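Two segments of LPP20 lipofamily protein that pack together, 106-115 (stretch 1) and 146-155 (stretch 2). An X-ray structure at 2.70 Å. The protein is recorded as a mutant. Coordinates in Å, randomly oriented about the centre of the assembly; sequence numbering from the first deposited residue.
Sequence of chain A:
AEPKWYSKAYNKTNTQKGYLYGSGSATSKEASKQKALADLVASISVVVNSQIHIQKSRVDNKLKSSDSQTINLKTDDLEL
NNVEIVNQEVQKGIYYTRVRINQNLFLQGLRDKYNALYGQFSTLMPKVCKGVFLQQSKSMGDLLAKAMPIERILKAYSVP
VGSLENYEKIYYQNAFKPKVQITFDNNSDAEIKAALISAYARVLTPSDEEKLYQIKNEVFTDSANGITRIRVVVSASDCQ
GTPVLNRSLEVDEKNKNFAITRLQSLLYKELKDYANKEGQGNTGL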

# COMPACT_ATOMS: atom_id res chain seq x y z
N PHE A 106 16.79 8.02 15.61
CA PHE A 106 15.70 8.21 14.74
C PHE A 106 16.04 7.59 13.40
O PHE A 106 15.22 6.90 12.85
N LEU A 107 17.24 7.84 12.88
CA LEU A 107 17.62 7.27 11.59
C LEU A 107 17.70 5.76 11.65
O LEU A 107 17.31 5.10 10.70
N GLN A 108 18.27 5.22 12.73
CA GLN A 108 18.41 3.80 12.85
C GLN A 108 17.02 3.25 12.77
O GLN A 108 16.77 2.26 12.09
N GLY A 109 16.07 3.89 13.42
CA GLY A 109 14.70 3.38 13.32
C GLY A 109 14.11 3.43 11.90
O GLY A 109 13.17 2.69 11.60
N LEU A 110 14.65 4.30 11.03
CA LEU A 110 14.16 4.37 9.65
C LEU A 110 14.80 3.28 8.84
O LEU A 110 14.14 2.67 8.00
N ARG A 111 16.07 3.03 9.12
CA ARG A 111 16.83 1.94 8.54
C ARG A 111 16.08 0.66 8.85
O ARG A 111 15.97 -0.25 8.02
N ASP A 112 15.48 0.61 10.03
CA ASP A 112 14.83 -0.62 10.43
C ASP A 112 13.50 -0.87 9.75
O ASP A 112 13.23 -1.99 9.35
N LYS A 113 12.66 0.17 9.67
CA LYS A 113 11.35 0.07 9.04
C LYS A 113 11.60 -0.19 7.54
O LYS A 113 10.87 -0.93 6.89
N TYR A 114 12.67 0.36 6.99
CA TYR A 114 13.04 0.06 5.63
C TYR A 114 13.40 -1.42 5.46
O TYR A 114 12.71 -2.10 4.71
N ASN A 115 14.45 -1.91 6.17
CA ASN A 115 14.82 -3.33 6.15
C ASN A 115 13.60 -4.25 6.30
O ASN A 115 13.52 -5.27 5.65
N LYS A 146 5.90 2.98 0.50
CA LYS A 146 6.43 3.38 1.83
C LYS A 146 7.95 3.50 1.76
O LYS A 146 8.52 4.49 2.20
N ALA A 147 8.59 2.49 1.16
CA ALA A 147 10.06 2.41 1.06
C ALA A 147 10.73 3.58 0.36
O ALA A 147 11.78 4.07 0.80
N MET A 148 10.20 4.02 -0.77
CA MET A 148 10.96 5.00 -1.50
C MET A 148 11.18 6.31 -0.73
O MET A 148 12.30 6.84 -0.66
N PRO A 149 10.11 6.86 -0.14
CA PRO A 149 10.40 8.03 0.69
C PRO A 149 11.42 7.73 1.83
O PRO A 149 12.39 8.53 2.03
N ILE A 150 11.21 6.61 2.56
CA ILE A 150 12.12 6.29 3.68
C ILE A 150 13.48 6.28 3.11
O ILE A 150 14.41 6.83 3.69
N GLU A 151 13.62 5.71 1.93
CA GLU A 151 14.97 5.57 1.37
C GLU A 151 15.57 6.88 0.94
O GLU A 151 16.79 7.08 1.04
N ARG A 152 14.71 7.78 0.46
CA ARG A 152 15.18 9.10 0.07
C ARG A 152 15.83 9.76 1.29
O ARG A 152 16.97 10.22 1.22
N ILE A 153 15.11 9.74 2.41
CA ILE A 153 15.66 10.24 3.66
C ILE A 153 17.00 9.60 3.98
O ILE A 153 17.99 10.32 4.21
N LEU A 154 17.03 8.27 4.01
CA LEU A 154 18.24 7.55 4.42
C LEU A 154 19.44 7.94 3.57
O LEU A 154 20.51 8.21 4.12
N LYS A 155 19.26 8.00 2.25
CA LYS A 155 20.36 8.38 1.35
C LYS A 155 20.77 9.80 1.59
O LYS A 155 21.96 10.10 1.58

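Two helices running roughly antiparallel, at 145° with axes 9.7 Å apart at closest approach, pack through an apolar, knobs-into-holes contact that carries a single hydrogen bond across it. Tyr114 (chi1 t) points toward the partner helix and sits among Ala147, Ile150, Glu151 and Leu154. Its CB lies 3.8 Å from Ile150 CG2 and 4.1 Å from Leu154 CD1, while CE2 comes 4.2 Å from Ala147 CB; Ile150 CG2 and Ala147 O meet the ring at its edge. The long reach of the ring carries Tyr114 OH to Glu151 OE1, to which it donates a hydrogen bond of 3.1 Å. In the reciprocal arrangement, Leu154 (m, t) starts sideways but its end turns in among Leu107, Leu110, Arg111 and Tyr114, with CD2 4.0 Å from Leu110 CB and CD1 3.8 Å from Arg111 CA. Ile150 (m, t) points in so closely that its CG2 reaches Leu110 O at 3.5 Å. Leu110 (m, t) also points inward, its CD1 3.9 Å from CG2 of Ile153 (m, t). Lys113, extended through t, t, t before a final p, lays its aliphatic chain against Ile150, CD to CD1 at 4.0 Å, while its NZ is hydrogen-bonded elsewhere in the structure. Gln108 and Asp112 point away.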

# COMPACT_ATOMS: atom_id res chain seq x y z
CB PHE A 106 15.36 9.69 14.57
CG PHE A 106 14.48 9.93 13.40
CD1 PHE A 106 14.96 10.55 12.27
CD2 PHE A 106 13.16 9.52 13.42
CE1 PHE A 106 14.12 10.81 11.15
CE2 PHE A 106 12.32 9.73 12.32
CZ PHE A 106 12.82 10.36 11.15
CB LEU A 107 18.97 7.78 11.08
CG LEU A 107 19.00 9.26 10.79
CD1 LEU A 107 20.42 9.73 10.55
CD2 LEU A 107 18.08 9.55 9.60
CB GLN A 108 19.11 3.36 14.16
CG GLN A 108 20.54 3.89 14.33
CD GLN A 108 21.47 3.69 13.12
OE1 GLN A 108 21.61 2.57 12.60
NE2 GLN A 108 22.14 4.77 12.68
CB LEU A 110 14.45 5.73 9.01
CG LEU A 110 13.44 6.81 9.36
CD1 LEU A 110 13.74 8.11 8.65
CD2 LEU A 110 12.06 6.31 9.02
CB ARG A 111 18.24 1.94 9.14
CG ARG A 111 19.03 0.66 9.05
CD ARG A 111 20.10 0.63 10.14
NE ARG A 111 21.28 1.41 9.75
CZ ARG A 111 22.23 0.92 8.97
NH1 ARG A 111 22.12 -0.33 8.54
NH2 ARG A 111 23.28 1.66 8.63
CB ASP A 112 14.70 -0.69 11.95
CG ASP A 112 16.06 -0.70 12.67
OD1 ASP A 112 17.13 -0.89 12.03
OD2 ASP A 112 16.07 -0.51 13.91
CB LYS A 113 10.55 1.35 9.28
CG LYS A 113 9.07 1.33 8.87
CD LYS A 113 8.36 2.65 9.24
CE LYS A 113 6.89 2.71 8.80
NZ LYS A 113 6.04 1.70 9.48
CB TYR A 114 14.22 0.91 5.20
CG TYR A 114 14.61 0.69 3.80
CD1 TYR A 114 15.42 -0.36 3.47
CD2 TYR A 114 14.21 1.55 2.79
CE1 TYR A 114 15.83 -0.58 2.18
CE2 TYR A 114 14.59 1.35 1.47
CZ TYR A 114 15.42 0.27 1.17
OH TYR A 114 15.86 -0.01 -0.12
CB ASN A 115 15.84 -3.64 7.19
CG ASN A 115 17.10 -2.81 7.03
OD1 ASN A 115 17.36 -2.27 5.96
ND2 ASN A 115 17.88 -2.66 8.12
CB LYS A 146 6.11 2.36 2.90
CG LYS A 146 4.65 2.00 3.11
CD LYS A 146 4.08 2.77 4.29
CE LYS A 146 2.72 2.24 4.75
NZ LYS A 146 2.24 3.00 5.95
CB ALA A 147 10.49 1.09 0.39
CB MET A 148 10.28 5.28 -2.81
CG MET A 148 10.54 4.19 -3.80
SD MET A 148 9.60 4.51 -5.29
CE MET A 148 10.40 6.06 -5.80
CB PRO A 149 9.02 8.43 1.23
CG PRO A 149 8.03 7.81 0.28
CD PRO A 149 8.67 6.52 -0.17
CB ILE A 150 11.77 4.95 4.39
CG1 ILE A 150 10.43 5.12 5.12
CG2 ILE A 150 12.90 4.52 5.34
CD1 ILE A 150 9.81 3.88 5.68
CB GLU A 151 14.98 4.63 0.20
CG GLU A 151 16.21 4.75 -0.63
CD GLU A 151 16.12 3.87 -1.84
OE1 GLU A 151 16.18 2.63 -1.66
OE2 GLU A 151 15.99 4.43 -2.96
CB ARG A 152 14.06 9.96 -0.50
CG ARG A 152 14.52 10.76 -1.72
CD ARG A 152 13.44 11.66 -2.31
NE ARG A 152 12.07 11.16 -2.13
CZ ARG A 152 11.01 11.94 -1.91
NH1 ARG A 152 11.12 13.28 -1.84
NH2 ARG A 152 9.82 11.38 -1.76
CB ILE A 153 14.71 9.98 4.82
CG1 ILE A 153 13.36 10.57 4.46
CG2 ILE A 153 15.31 10.57 6.08
CD1 ILE A 153 12.32 10.44 5.54
CB LEU A 154 18.02 6.05 4.39
CG LEU A 154 17.10 5.60 5.51
CD1 LEU A 154 16.83 4.11 5.47
CD2 LEU A 154 17.74 6.00 6.82
CB LYS A 155 20.04 8.16 -0.14
CG LYS A 155 19.99 6.69 -0.52
CD LYS A 155 20.45 6.36 -1.93
CE LYS A 155 19.37 6.66 -2.96
NZ LYS A 155 19.53 5.78 -4.16